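Local coordinates for ABC transporter, periplasmic substrate-binding protein (Thermotoga maritima, PDB 2HPG), which probably binds a solute in the periplasm and passes it to a tripartite ATP-independent (TRAP) transporter, at residues G6-T10 with G40-I44; I59-R63 with Q126-I130; Y91-F95 with K291-M295; K110-T116 with Q313-V318; E201-V207 with M219-F225. All blocks are in the same frame, centred on the assembly; numbering follows the deposited sequence.

Interaction 1: residues G6-T10 with G40-I44; sequences GAKYT and GDVRI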
# COMPACT_ATOMS: atom_id res chain seq x y z
N GLY A 6 17.37 -30.04 -2.08
CA GLY A 6 16.62 -28.81 -1.92
C GLY A 6 16.14 -28.53 -0.51
O GLY A 6 16.46 -29.26 0.45
N ALA A 7 15.34 -27.47 -0.40
CA ALA A 7 14.84 -26.97 0.87
C ALA A 7 13.77 -27.88 1.44
O ALA A 7 13.12 -28.63 0.71
CB ALA A 7 14.29 -25.56 0.68
N LYS A 8 13.60 -27.82 2.76
CA LYS A 8 12.56 -28.55 3.47
C LYS A 8 11.19 -27.87 3.34
O LYS A 8 10.16 -28.54 3.32
CB LYS A 8 12.92 -28.69 4.95
CG LYS A 8 11.92 -29.50 5.75
CD LYS A 8 12.47 -29.88 7.11
CE LYS A 8 11.41 -30.57 7.92
NZ LYS A 8 11.83 -30.81 9.32
N TYR A 9 11.18 -26.55 3.31
CA TYR A 9 9.96 -25.77 3.16
C TYR A 9 10.17 -24.81 2.00
O TYR A 9 11.24 -24.23 1.87
CB TYR A 9 9.68 -24.97 4.42
CG TYR A 9 9.67 -25.77 5.70
CD1 TYR A 9 8.51 -26.37 6.14
CD2 TYR A 9 10.82 -25.90 6.47
CE1 TYR A 9 8.48 -27.09 7.32
CE2 TYR A 9 10.80 -26.62 7.65
CZ TYR A 9 9.62 -27.21 8.07
OH TYR A 9 9.57 -27.94 9.24
N THR A 10 9.17 -24.67 1.15
CA THR A 10 9.23 -23.72 0.04
C THR A 10 8.00 -22.82 0.13
O THR A 10 6.88 -23.31 0.35
CB THR A 10 9.32 -24.42 -1.31
OG1 THR A 10 10.52 -25.19 -1.35
CG2 THR A 10 9.38 -23.42 -2.45
N GLY A 40 19.13 -22.83 4.42
CA GLY A 40 18.58 -23.43 3.22
C GLY A 40 17.33 -24.28 3.45
O GLY A 40 16.77 -24.82 2.50
N ASP A 41 16.90 -24.42 4.70
CA ASP A 41 15.69 -25.18 5.00
C ASP A 41 14.40 -24.50 4.54
O ASP A 41 13.42 -25.18 4.27
CB ASP A 41 15.58 -25.51 6.49
CG ASP A 41 16.23 -26.85 6.84
OD1 ASP A 41 17.00 -27.39 6.01
OD2 ASP A 41 15.95 -27.37 7.93
N VAL A 42 14.38 -23.17 4.50
CA VAL A 42 13.25 -22.44 3.93
C VAL A 42 13.72 -21.78 2.65
O VAL A 42 14.64 -20.98 2.67
CB VAL A 42 12.66 -21.38 4.90
CG1 VAL A 42 11.56 -20.58 4.22
CG2 VAL A 42 12.15 -22.05 6.18
N ARG A 43 13.11 -22.15 1.53
CA ARG A 43 13.36 -21.49 0.26
C ARG A 43 12.15 -20.60 -0.02
O ARG A 43 11.01 -21.06 0.08
CB ARG A 43 13.52 -22.53 -0.84
CG ARG A 43 13.67 -21.92 -2.21
CD ARG A 43 13.67 -22.97 -3.31
NE ARG A 43 13.01 -22.46 -4.50
CZ ARG A 43 13.20 -22.90 -5.75
NH1 ARG A 43 14.06 -23.87 -6.01
NH2 ARG A 43 12.52 -22.34 -6.74
N ILE A 44 12.39 -19.33 -0.35
CA ILE A 44 11.30 -18.41 -0.73
C ILE A 44 11.46 -17.99 -2.17
O ILE A 44 12.46 -17.39 -2.53
CB ILE A 44 11.26 -17.16 0.15
CG1 ILE A 44 11.15 -17.55 1.62
CG2 ILE A 44 10.01 -16.28 -0.22
CD1 ILE A 44 11.31 -16.40 2.57

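Interaction 2: residues I59-R63 with Q126-I130; sequences IEQIR and QRFGI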
# COMPACT_ATOMS: atom_id res chain seq x y z
N ILE A 59 -6.87 -14.86 -1.56
CA ILE A 59 -7.24 -15.15 -0.17
C ILE A 59 -7.69 -16.60 -0.02
O ILE A 59 -7.40 -17.23 0.99
CB ILE A 59 -8.37 -14.19 0.33
CG1 ILE A 59 -7.89 -12.74 0.30
CG2 ILE A 59 -8.85 -14.58 1.74
CD1 ILE A 59 -6.59 -12.50 1.04
N GLU A 60 -8.40 -17.12 -1.01
CA GLU A 60 -8.91 -18.49 -0.94
C GLU A 60 -7.75 -19.50 -0.88
O GLU A 60 -7.87 -20.54 -0.23
CB GLU A 60 -9.87 -18.77 -2.11
CG GLU A 60 -10.80 -20.00 -1.92
CD GLU A 60 -11.77 -19.89 -0.71
OE1 GLU A 60 -11.38 -20.28 0.42
OE2 GLU A 60 -12.93 -19.44 -0.89
N GLN A 61 -6.63 -19.18 -1.51
CA GLN A 61 -5.41 -20.00 -1.43
C GLN A 61 -4.82 -19.98 -0.03
O GLN A 61 -4.47 -21.03 0.52
CB GLN A 61 -4.38 -19.50 -2.43
CG GLN A 61 -4.83 -19.62 -3.87
CD GLN A 61 -3.90 -18.95 -4.85
OE1 GLN A 61 -4.32 -18.06 -5.59
NE2 GLN A 61 -2.65 -19.39 -4.90
N ILE A 62 -4.70 -18.78 0.53
CA ILE A 62 -4.28 -18.58 1.94
C ILE A 62 -5.17 -19.38 2.91
O ILE A 62 -4.67 -20.04 3.81
CB ILE A 62 -4.32 -17.06 2.32
CG1 ILE A 62 -3.33 -16.24 1.46
CG2 ILE A 62 -4.05 -16.86 3.81
CD1 ILE A 62 -1.89 -16.44 1.80
N ARG A 63 -6.49 -19.29 2.72
CA ARG A 63 -7.46 -20.05 3.53
C ARG A 63 -7.27 -21.57 3.34
O ARG A 63 -7.36 -22.33 4.31
CB ARG A 63 -8.91 -19.65 3.16
CG ARG A 63 -9.84 -19.41 4.35
CD ARG A 63 -10.33 -20.69 4.99
NE ARG A 63 -10.95 -20.46 6.31
CZ ARG A 63 -10.31 -20.50 7.48
NH1 ARG A 63 -9.01 -20.78 7.55
NH2 ARG A 63 -10.98 -20.27 8.59
N GLN A 126 -7.40 -16.51 13.06
CA GLN A 126 -8.37 -17.49 13.55
C GLN A 126 -9.59 -17.64 12.65
O GLN A 126 -9.94 -18.75 12.26
CB GLN A 126 -8.82 -17.17 14.98
CG GLN A 126 -7.70 -17.28 15.99
CD GLN A 126 -8.14 -17.01 17.44
OE1 GLN A 126 -9.19 -16.41 17.70
NE2 GLN A 126 -7.31 -17.44 18.38
N ARG A 127 -10.25 -16.54 12.33
CA ARG A 127 -11.46 -16.61 11.51
C ARG A 127 -11.19 -16.88 10.03
O ARG A 127 -12.03 -17.49 9.37
CB ARG A 127 -12.29 -15.32 11.63
CG ARG A 127 -12.93 -15.15 12.99
CD ARG A 127 -13.58 -13.78 13.16
NE ARG A 127 -14.87 -13.69 12.47
CZ ARG A 127 -16.04 -14.17 12.94
NH1 ARG A 127 -16.11 -14.81 14.11
NH2 ARG A 127 -17.14 -14.01 12.21
N PHE A 128 -10.05 -16.41 9.52
CA PHE A 128 -9.80 -16.45 8.07
C PHE A 128 -8.52 -17.17 7.65
O PHE A 128 -8.29 -17.33 6.45
CB PHE A 128 -9.81 -15.03 7.50
CG PHE A 128 -11.07 -14.25 7.81
CD1 PHE A 128 -12.20 -14.37 7.00
CD2 PHE A 128 -11.14 -13.43 8.93
CE1 PHE A 128 -13.38 -13.67 7.29
CE2 PHE A 128 -12.31 -12.72 9.23
CZ PHE A 128 -13.43 -12.84 8.40
N GLY A 129 -7.70 -17.62 8.59
CA GLY A 129 -6.46 -18.30 8.23
C GLY A 129 -5.37 -17.43 7.62
O GLY A 129 -4.40 -17.95 7.04
N ILE A 130 -5.50 -16.11 7.77
CA ILE A 130 -4.53 -15.15 7.21
C ILE A 130 -3.53 -14.74 8.28
O ILE A 130 -3.91 -14.19 9.30
CB ILE A 130 -5.22 -13.88 6.69
CG1 ILE A 130 -6.20 -14.22 5.57
CG2 ILE A 130 -4.17 -12.85 6.20
CD1 ILE A 130 -7.22 -13.12 5.29
O HOH W 1 -4.21 -20.93 6.73

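Interaction 3: residues Y91-F95 with K291-M295; sequences YFIDF and KEAFM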
# COMPACT_ATOMS: atom_id res chain seq x y z
N TYR A 91 -5.63 10.10 4.13
CA TYR A 91 -4.96 10.80 5.26
C TYR A 91 -4.79 10.04 6.56
O TYR A 91 -4.34 10.63 7.53
CB TYR A 91 -5.60 12.18 5.54
CG TYR A 91 -5.40 13.11 4.37
CD1 TYR A 91 -6.44 13.36 3.49
CD2 TYR A 91 -4.16 13.67 4.11
CE1 TYR A 91 -6.24 14.17 2.39
CE2 TYR A 91 -3.97 14.50 3.01
CZ TYR A 91 -5.01 14.75 2.17
OH TYR A 91 -4.82 15.55 1.06
N PHE A 92 -5.08 8.73 6.58
CA PHE A 92 -4.84 7.91 7.77
C PHE A 92 -3.51 8.20 8.48
O PHE A 92 -3.49 8.44 9.69
CB PHE A 92 -4.96 6.38 7.46
CG PHE A 92 -4.52 5.50 8.61
CD1 PHE A 92 -5.40 5.24 9.67
CD2 PHE A 92 -3.23 5.00 8.68
CE1 PHE A 92 -4.99 4.47 10.76
CE2 PHE A 92 -2.80 4.26 9.76
CZ PHE A 92 -3.69 3.97 10.81
N ILE A 93 -2.38 8.16 7.78
CA ILE A 93 -1.10 8.30 8.49
C ILE A 93 -0.97 9.73 9.06
O ILE A 93 -0.27 9.95 10.05
CB ILE A 93 0.14 7.92 7.62
CG1 ILE A 93 1.26 7.36 8.49
CG2 ILE A 93 0.66 9.11 6.84
CD1 ILE A 93 1.03 5.92 8.95
N ASP A 94 -1.67 10.68 8.45
CA ASP A 94 -1.63 12.07 8.94
C ASP A 94 -2.48 12.24 10.18
O ASP A 94 -2.08 12.90 11.12
CB ASP A 94 -2.08 13.07 7.87
CG ASP A 94 -0.97 13.41 6.91
OD1 ASP A 94 -0.33 14.46 7.09
OD2 ASP A 94 -0.72 12.61 5.99
N PHE A 95 -3.66 11.65 10.17
CA PHE A 95 -4.50 11.56 11.37
C PHE A 95 -3.79 10.84 12.51
O PHE A 95 -4.06 11.13 13.67
CB PHE A 95 -5.82 10.89 11.06
CG PHE A 95 -6.68 11.64 10.07
CD1 PHE A 95 -6.79 13.01 10.12
CD2 PHE A 95 -7.44 10.95 9.14
CE1 PHE A 95 -7.61 13.69 9.23
CE2 PHE A 95 -8.24 11.61 8.25
CZ PHE A 95 -8.33 12.99 8.29
N LYS A 291 -4.49 21.52 2.36
CA LYS A 291 -4.52 20.11 2.80
C LYS A 291 -5.51 19.89 3.94
O LYS A 291 -6.18 18.86 4.00
CB LYS A 291 -3.12 19.61 3.17
CG LYS A 291 -2.21 19.37 1.94
CD LYS A 291 -0.82 18.84 2.33
CE LYS A 291 -0.81 17.33 2.55
NZ LYS A 291 0.51 16.87 3.02
N GLU A 292 -5.65 20.88 4.83
CA GLU A 292 -6.67 20.82 5.88
C GLU A 292 -8.09 20.69 5.30
O GLU A 292 -8.91 19.94 5.82
CB GLU A 292 -6.55 22.05 6.81
CG GLU A 292 -7.62 22.17 7.92
CD GLU A 292 -7.55 21.10 9.01
OE1 GLU A 292 -6.57 20.33 9.06
OE2 GLU A 292 -8.48 21.03 9.84
N ALA A 293 -8.38 21.38 4.21
CA ALA A 293 -9.69 21.26 3.57
C ALA A 293 -9.91 19.82 3.08
O ALA A 293 -11.04 19.29 3.14
CB ALA A 293 -9.81 22.23 2.42
N PHE A 294 -8.84 19.18 2.59
CA PHE A 294 -8.92 17.80 2.09
C PHE A 294 -9.07 16.82 3.25
O PHE A 294 -9.88 15.90 3.19
CB PHE A 294 -7.69 17.46 1.23
CG PHE A 294 -7.75 18.01 -0.16
CD1 PHE A 294 -8.52 17.40 -1.12
CD2 PHE A 294 -7.03 19.15 -0.51
CE1 PHE A 294 -8.59 17.91 -2.41
CE2 PHE A 294 -7.08 19.66 -1.80
CZ PHE A 294 -7.86 19.04 -2.75
N MSE A 295 -8.29 17.04 4.30
CA MSE A 295 -8.40 16.21 5.50
C MSE A 295 -9.81 16.26 6.06
O MSE A 295 -10.34 15.23 6.50
CB MSE A 295 -7.39 16.65 6.54
CG MSE A 295 -5.98 16.31 6.13
SE MSE A 295 -4.57 16.96 7.27
CE MSE A 295 -3.13 17.01 5.94
O HOH W 2 -0.20 14.10 3.37
O HOH W 3 1.17 16.16 5.42

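Interaction 4: residues K110-T116 with Q313-V318; sequences KIKQSPT and QLIKEV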
# COMPACT_ATOMS: atom_id res chain seq x y z
N LYS A 110 4.11 1.51 16.45
CA LYS A 110 3.16 1.72 17.54
C LYS A 110 1.84 1.06 17.23
O LYS A 110 1.17 0.56 18.14
CB LYS A 110 2.97 3.21 17.84
CG LYS A 110 4.15 3.85 18.54
CD LYS A 110 4.19 3.49 20.05
CE LYS A 110 5.38 4.13 20.79
NZ LYS A 110 6.66 3.98 20.01
N ILE A 111 1.41 1.08 15.97
CA ILE A 111 0.16 0.40 15.64
C ILE A 111 0.33 -1.11 15.86
O ILE A 111 -0.57 -1.76 16.37
CB ILE A 111 -0.35 0.72 14.18
CG1 ILE A 111 -0.86 2.16 14.10
CG2 ILE A 111 -1.46 -0.24 13.78
CD1 ILE A 111 -1.26 2.60 12.71
N LYS A 112 1.50 -1.64 15.53
CA LYS A 112 1.71 -3.08 15.60
C LYS A 112 1.61 -3.59 17.04
O LYS A 112 0.95 -4.58 17.30
CB LYS A 112 3.06 -3.48 15.03
CG LYS A 112 3.25 -4.99 14.97
CD LYS A 112 4.60 -5.33 14.40
CE LYS A 112 5.18 -6.65 14.93
NZ LYS A 112 6.67 -6.62 14.74
N GLN A 113 2.25 -2.89 17.97
CA GLN A 113 2.18 -3.29 19.37
C GLN A 113 0.89 -2.87 20.08
O GLN A 113 0.70 -3.19 21.24
CB GLN A 113 3.44 -2.84 20.11
CG GLN A 113 3.66 -1.36 20.18
CD GLN A 113 5.11 -1.01 20.48
OE1 GLN A 113 6.03 -1.41 19.75
NE2 GLN A 113 5.31 -0.24 21.54
N SER A 114 -0.03 -2.20 19.38
CA SER A 114 -1.33 -1.81 19.93
C SER A 114 -2.18 -3.04 20.22
O SER A 114 -2.29 -3.90 19.35
CB SER A 114 -2.09 -0.89 18.95
OG SER A 114 -2.67 -1.59 17.83
N PRO A 115 -2.82 -3.12 21.39
CA PRO A 115 -3.81 -4.17 21.64
C PRO A 115 -4.85 -4.33 20.52
O PRO A 115 -5.19 -5.46 20.15
CB PRO A 115 -4.51 -3.70 22.92
CG PRO A 115 -3.48 -2.90 23.64
CD PRO A 115 -2.62 -2.27 22.59
N THR A 116 -5.36 -3.22 20.00
CA THR A 116 -6.37 -3.26 18.95
C THR A 116 -5.85 -3.91 17.65
O THR A 116 -6.55 -4.73 17.06
CB THR A 116 -6.92 -1.87 18.62
OG1 THR A 116 -7.54 -1.32 19.78
CG2 THR A 116 -7.94 -1.94 17.49
N GLN A 313 -9.90 4.54 17.94
CA GLN A 313 -9.35 3.48 18.77
C GLN A 313 -7.85 3.37 18.58
O GLN A 313 -7.13 3.24 19.56
CB GLN A 313 -10.02 2.14 18.48
CG GLN A 313 -9.68 1.09 19.53
CD GLN A 313 -10.09 1.50 20.96
OE1 GLN A 313 -11.24 1.86 21.21
NE2 GLN A 313 -9.14 1.44 21.90
N LEU A 314 -7.37 3.46 17.35
CA LEU A 314 -5.92 3.44 17.10
C LEU A 314 -5.20 4.70 17.64
O LEU A 314 -4.08 4.61 18.16
CB LEU A 314 -5.62 3.25 15.60
CG LEU A 314 -5.72 1.81 15.04
CD1 LEU A 314 -5.49 1.79 13.52
CD2 LEU A 314 -4.73 0.87 15.76
N ILE A 315 -5.85 5.85 17.50
CA ILE A 315 -5.29 7.14 17.99
C ILE A 315 -4.99 7.07 19.50
O ILE A 315 -3.88 7.39 19.96
CB ILE A 315 -6.24 8.33 17.67
CG1 ILE A 315 -6.20 8.67 16.17
CG2 ILE A 315 -5.84 9.56 18.47
CD1 ILE A 315 -7.40 9.45 15.66
N LYS A 316 -6.00 6.62 20.25
CA LYS A 316 -5.89 6.38 21.71
C LYS A 316 -4.65 5.60 22.16
O LYS A 316 -3.90 6.05 23.04
CB LYS A 316 -7.13 5.64 22.18
CG LYS A 316 -7.11 5.24 23.65
CD LYS A 316 -8.45 4.62 24.04
CE LYS A 316 -8.40 4.09 25.46
NZ LYS A 316 -9.73 3.55 25.85
N GLU A 317 -4.45 4.42 21.58
CA GLU A 317 -3.40 3.51 22.05
C GLU A 317 -2.00 3.94 21.61
O GLU A 317 -0.99 3.64 22.28
CB GLU A 317 -3.73 2.07 21.60
CG GLU A 317 -5.04 1.56 22.22
CD GLU A 317 -5.61 0.33 21.55
OE1 GLU A 317 -4.84 -0.53 21.10
OE2 GLU A 317 -6.86 0.23 21.49
N VAL A 318 -1.94 4.66 20.49
CA VAL A 318 -0.66 5.14 19.98
C VAL A 318 -0.15 6.43 20.67
O VAL A 318 1.06 6.62 20.78
CB VAL A 318 -0.72 5.35 18.45
CG1 VAL A 318 0.64 5.77 17.91
CG2 VAL A 318 -1.17 4.06 17.78

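Interaction 5: residues E201-V207 with M219-F225; sequences ELTYANV and MSETGHF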
# COMPACT_ATOMS: atom_id res chain seq x y z
N GLU A 201 -4.32 9.09 -9.55
CA GLU A 201 -3.72 9.51 -8.31
C GLU A 201 -2.70 8.43 -7.99
O GLU A 201 -3.05 7.26 -7.91
CB GLU A 201 -4.79 9.71 -7.23
CG GLU A 201 -5.69 8.55 -6.97
CD GLU A 201 -5.14 7.53 -6.00
OE1 GLU A 201 -5.52 6.35 -6.11
OE2 GLU A 201 -4.33 7.89 -5.14
N LEU A 202 -1.43 8.81 -7.95
CA LEU A 202 -0.32 7.86 -8.05
C LEU A 202 0.91 8.41 -7.36
O LEU A 202 0.95 9.56 -6.97
CB LEU A 202 0.01 7.60 -9.53
CG LEU A 202 -1.02 6.87 -10.40
CD1 LEU A 202 -0.61 6.90 -11.88
CD2 LEU A 202 -1.28 5.42 -9.96
N THR A 203 1.94 7.58 -7.23
CA THR A 203 3.26 8.03 -6.83
C THR A 203 4.03 8.54 -8.06
O THR A 203 3.63 8.26 -9.18
CB THR A 203 4.05 6.87 -6.27
OG1 THR A 203 4.28 5.94 -7.32
CG2 THR A 203 3.26 6.20 -5.14
N TYR A 204 5.12 9.27 -7.84
CA TYR A 204 5.94 9.78 -8.93
C TYR A 204 6.59 8.63 -9.73
O TYR A 204 6.75 8.73 -10.95
CB TYR A 204 7.03 10.72 -8.39
CG TYR A 204 6.57 12.15 -8.06
CD1 TYR A 204 6.42 13.10 -9.05
CD2 TYR A 204 6.31 12.55 -6.74
CE1 TYR A 204 6.08 14.38 -8.77
CE2 TYR A 204 5.95 13.86 -6.45
CZ TYR A 204 5.82 14.76 -7.48
OH TYR A 204 5.44 16.07 -7.26
N ALA A 205 6.97 7.56 -9.06
CA ALA A 205 7.51 6.35 -9.74
C ALA A 205 6.48 5.77 -10.71
O ALA A 205 6.81 5.45 -11.85
CB ALA A 205 7.92 5.30 -8.71
N ASN A 206 5.24 5.64 -10.26
CA ASN A 206 4.16 5.12 -11.11
C ASN A 206 3.99 6.02 -12.32
O ASN A 206 3.87 5.56 -13.46
CB ASN A 206 2.80 5.14 -10.38
CG ASN A 206 2.69 4.14 -9.23
OD1 ASN A 206 3.40 3.13 -9.18
ND2 ASN A 206 1.80 4.44 -8.30
N VAL A 207 3.93 7.33 -12.08
CA VAL A 207 3.72 8.30 -13.16
C VAL A 207 4.89 8.25 -14.13
O VAL A 207 4.70 8.21 -15.35
CB VAL A 207 3.55 9.73 -12.63
CG1 VAL A 207 3.55 10.75 -13.81
CG2 VAL A 207 2.27 9.85 -11.79
N MSE A 219 1.08 17.32 -11.41
CA MSE A 219 1.15 16.55 -10.18
C MSE A 219 0.82 17.50 -9.04
O MSE A 219 1.59 18.42 -8.78
CB MSE A 219 2.54 15.97 -10.00
CG MSE A 219 2.56 14.79 -9.06
SE MSE A 219 2.38 13.13 -10.04
CE MSE A 219 2.83 11.92 -8.59
N SER A 220 -0.33 17.30 -8.40
CA SER A 220 -0.73 18.16 -7.28
C SER A 220 -0.56 17.39 -5.98
O SER A 220 -1.18 16.33 -5.79
CB SER A 220 -2.18 18.61 -7.43
OG SER A 220 -2.47 19.06 -8.74
N GLU A 221 0.29 17.92 -5.10
CA GLU A 221 0.80 17.18 -3.96
C GLU A 221 -0.12 17.20 -2.74
O GLU A 221 0.25 17.68 -1.66
CB GLU A 221 2.20 17.66 -3.60
CG GLU A 221 3.26 17.29 -4.64
CD GLU A 221 4.64 17.55 -4.14
OE1 GLU A 221 4.77 18.35 -3.20
OE2 GLU A 221 5.60 16.99 -4.68
N THR A 222 -1.29 16.61 -2.92
CA THR A 222 -2.27 16.46 -1.86
C THR A 222 -1.82 15.42 -0.85
O THR A 222 -2.25 15.48 0.30
CB THR A 222 -3.61 16.03 -2.39
OG1 THR A 222 -3.43 14.97 -3.33
CG2 THR A 222 -4.33 17.20 -3.08
N GLY A 223 -0.97 14.47 -1.26
CA GLY A 223 -0.42 13.45 -0.37
C GLY A 223 -1.54 12.72 0.40
O GLY A 223 -1.39 12.40 1.59
N HIS A 224 -2.64 12.47 -0.29
CA HIS A 224 -3.88 11.97 0.32
C HIS A 224 -3.88 10.48 0.72
O HIS A 224 -4.71 10.07 1.53
CB HIS A 224 -5.05 12.26 -0.62
CG HIS A 224 -4.87 11.69 -1.99
ND1 HIS A 224 -4.32 12.40 -3.03
CD2 HIS A 224 -5.09 10.44 -2.47
CE1 HIS A 224 -4.23 11.63 -4.10
NE2 HIS A 224 -4.69 10.43 -3.79
N PHE A 225 -2.98 9.66 0.14
CA PHE A 225 -2.75 8.29 0.62
C PHE A 225 -1.28 8.07 0.88
O PHE A 225 -0.42 8.56 0.14
CB PHE A 225 -3.15 7.20 -0.40
CG PHE A 225 -4.61 7.15 -0.74
CD1 PHE A 225 -5.57 6.95 0.22
CD2 PHE A 225 -4.99 7.19 -2.06
CE1 PHE A 225 -6.89 6.88 -0.13
CE2 PHE A 225 -6.30 7.12 -2.42
CZ PHE A 225 -7.27 6.96 -1.46

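Interaction 1: residues G6-T10 with G40-I44
Tyr9 and Val42 pair as neighbours in parallel strands, and the backbone of Tyr9 makes both strong bonds of the contact. Tyr9 N donates to Asp41 O at 2.8 Å. Tyr9 O in turn accepts from Arg43 N, also at 2.8 Å, with an almost straight hydrogen (172°). Asp41 O takes a second, weak bond from Lys8 N, so two successive amides share one oxygen. Just ahead of the strand, the methyl of Ala7 fills the corner between Gly40 and Arg43. Its CB lies 3.2 Å from Gly40 O and 3.5 Å from Arg43 CB.

Side chains add a thinner layer. On one face of the sheet Tyr9 CD2 comes to 4.1 Å from Val42 CG2. The ring turns an edge to Asp41 O, and Lys8 CG lies over one ring face. On the other face Arg43 CG is anti to the backbone N (chi1 176°), and the chain runs beside Thr10 in the same direction, with Thr10 OG1 4.0 Å from Arg43 CB.

Further out, Tyr9 rests on Leu241 and Pro242, and Asp41 OD2 is bonded to Tyr245 OH. Val42 packs on Val34 of helix 22-37, which connects the two strands in a beta-alpha-beta unit. Lys8 NZ stays 5.5 Å from Asp41 OD2, so their charges probably attract only weakly. The strand register therefore rests mainly on main-chain bonds rather than on side-chain chemistry.

Interaction 2: residues I59-R63 with Q126-I130
One water joins Ile62 and Gly129 by donating to both of their carbonyl oxygens. It lies 3.0 Å from Gly129 O and 3.1 Å from Ile62 O. Ile62 O also receives a weak bond from Ser234 OG, so this carbonyl has two partners outside its own helix. Beside the water, Ile62 CG2 touches Gly129 O at 3.4 Å.

Next to this polar link three isoleucines meet. Ile62 and Ile130 cross at about a right angle, with Ile62 CG2 3.8 Å from Ile130 CG1. With chi1 of Ile62 at -62°, CG2 stands anti to the backbone N, which aims it at the incoming strand. Ile130 CD1 reaches further along the helix, to 4.2 Å from Ile59 CG2.

Gly129 leaves the helical conformation with a positive phi of 71°. The chain thus turns out of helix 115-128 into strand 130-146, and a CB at this glycine would point at helix 58-64. On the outer side Arg63 lies along the end of helix 115-128. Its guanidinium has the Phe128 carbonyl carbon over one face, but the side chain has two conformers and this placement is less certain.

Ile59, Ile62 and Ile130 all pack on Ile232 of strand 218-234. Ile62 also reaches Val68 and Trp70 of strand 68-73. The contact thus sets helix 58-64 against the turn between helix 115-128 and strand 130-146.

Interaction 3: residues Y91-F95 with K291-M295
A Met-aromatic contact joins the start of the short helix 92-95 to the first turn of helix 291-305. The partners are Tyr91, at the N-cap position of its helix, and the selenomethionine Met295. Met295 SE approaches the Tyr91 ring obliquely, 5.1 Å from its centroid. Met295 CG makes a CH-pi contact over one face of the same ring, 3.8 Å from the centroid and 16° off the normal. Met295 CG is shifted toward Tyr91 CG, 3.7 Å away. CG of Tyr91 is anti to the carbonyl carbon (chi1 -64°), and the ring projects toward helix 291-305, crossing Met295 at about a right angle. At its far end Tyr91 OH is 3.5 Å from Phe294 CB.

Helix 291-305 also lies beside strand 218-234 here. Tyr91 OH bonds to Thr222 O of that strand, and Phe294 touches Thr222 as well.

Phe95 meets Met295 nearer its backbone, at CB and O. The Phe95 ring turns its edge to the helix, with Phe95 CZ 3.5 Å from Met295 O in the ring plane. The CB of Tyr91 covers one Phe95 face near the rim, and Lys299 makes a cation-pi contact with the same ring. Asp94 and Lys291 do not touch directly. Two waters bridge them, each donating to one carboxylate oxygen and accepting from Lys291 NZ. One of the waters is 2.8 Å from Asp94 OD1, an oxygen that also forms a salt bridge with Lys99.

Interaction 4: residues K110-T116 with Q313-V318
Glu317 reaches across to Thr116 with its carboxylate, crossing the threonine at about a right angle. Its CG is anti to the carbonyl carbon (chi1 -63°), and the chain runs extended to helix 115-128. Glu317 OE1 accepts from Thr116 N at 3.0 Å with its syn lone pair, and the bond is nearly straight (168°). Glu317 OE2 meets the Thr116 hydroxyl too, at a doubtfully short distance. The anti lone pair of Glu317 OE2 takes Gln313 NE2 at 2.6 Å; a bend at chi2 folds the glutamine amide back along its own helix. An alanine in place of Glu317 would probably leave Thr116 N without this acceptor and the Gln313 amide free to turn. Ser114 OG, in one of two conformers (chi1 76°), donates to Ile111 O and caps Met117 N.

Elsewhere the contact is mostly apolar. Val318 CG1 presses tightly on Lys110 CB at 3.5 Å. Ile111 CG2 lies 4.0 Å from Leu314 CD2, the two side chains crossing at about a right angle.

Helix 308-318 lies against the junction of helices 101-112 and 115-128. Ile111 and Leu314 also pack on Phe92 of helix 92-95. Leu314 reaches Trp120 of helix 115-128, and Ile111 reaches Phe135 of strand 130-146.

Interaction 5: residues E201-V207 with M219-F225
Tyr204 and Met219 form the dense part of this contact, although their CA atoms, the nearest across the two segments, are 8.4 Å apart. In one of its two conformers the selenomethionine puts Met219 CE over the centre of the Tyr204 ring, 3.8 Å from the centroid, so this packing is less certain. Met219 SE, over the same face in a Met-aromatic contact, lies 3.7 Å from Val207 CG2. A bend at chi2 (93°) folds the chain back over the ring.

At its far end Tyr204 OH donates to Glu221 OE2 at 2.7 Å. The carboxylate oxygen lies in the ring plane at the edge, the two flat groups 78° apart. A phenylalanine in place of Tyr204 would probably take from Glu221 OE2 its hydroxyl donor, though the salt bridge with Lys273 would remain.

The helix that carries Tyr204 follows directly on strand 199-202. Thr203 caps it, its OG1 accepting from Asn206 N at 3.1 Å. Before the cap, buried Glu201 turns to strand 218-234. His224 NE2 donates to Glu201 OE2 at 2.9 Å, close to the imidazole plane but tilted 33° out of the carboxylate plane, on its anti side. The same oxygen is 3.2 Å from Phe225 CD2 at the ring edge. Glu201 OE1 is held by Arg142 and Thr163.

Glu221 is the partly exposed end, reached by one side-chain bond; Met219, Tyr204 and Val207 are buried.

How the interactions relate
From the N terminus, interaction 1 closes first, joining strands 9-14 and 42-47 before any other contact opens. Interaction 2 opens at helix 58-64 and closes at 126-130. Interactions 3 and 4 both begin inside that loop and end near the C terminus, so they cross interaction 2 and each other. Interaction 5 is nested within both. Interactions 3 and 4 touch by apolar packing. Interactions 3 and 5 also touch, and a backbone bond between Tyr91 and His224 is part of that junction. The C-terminal helices are thus tied back to the helices that follow residue 90. Interactions 1 and 5 reach the same sheet on opposite sides of the chain's centre.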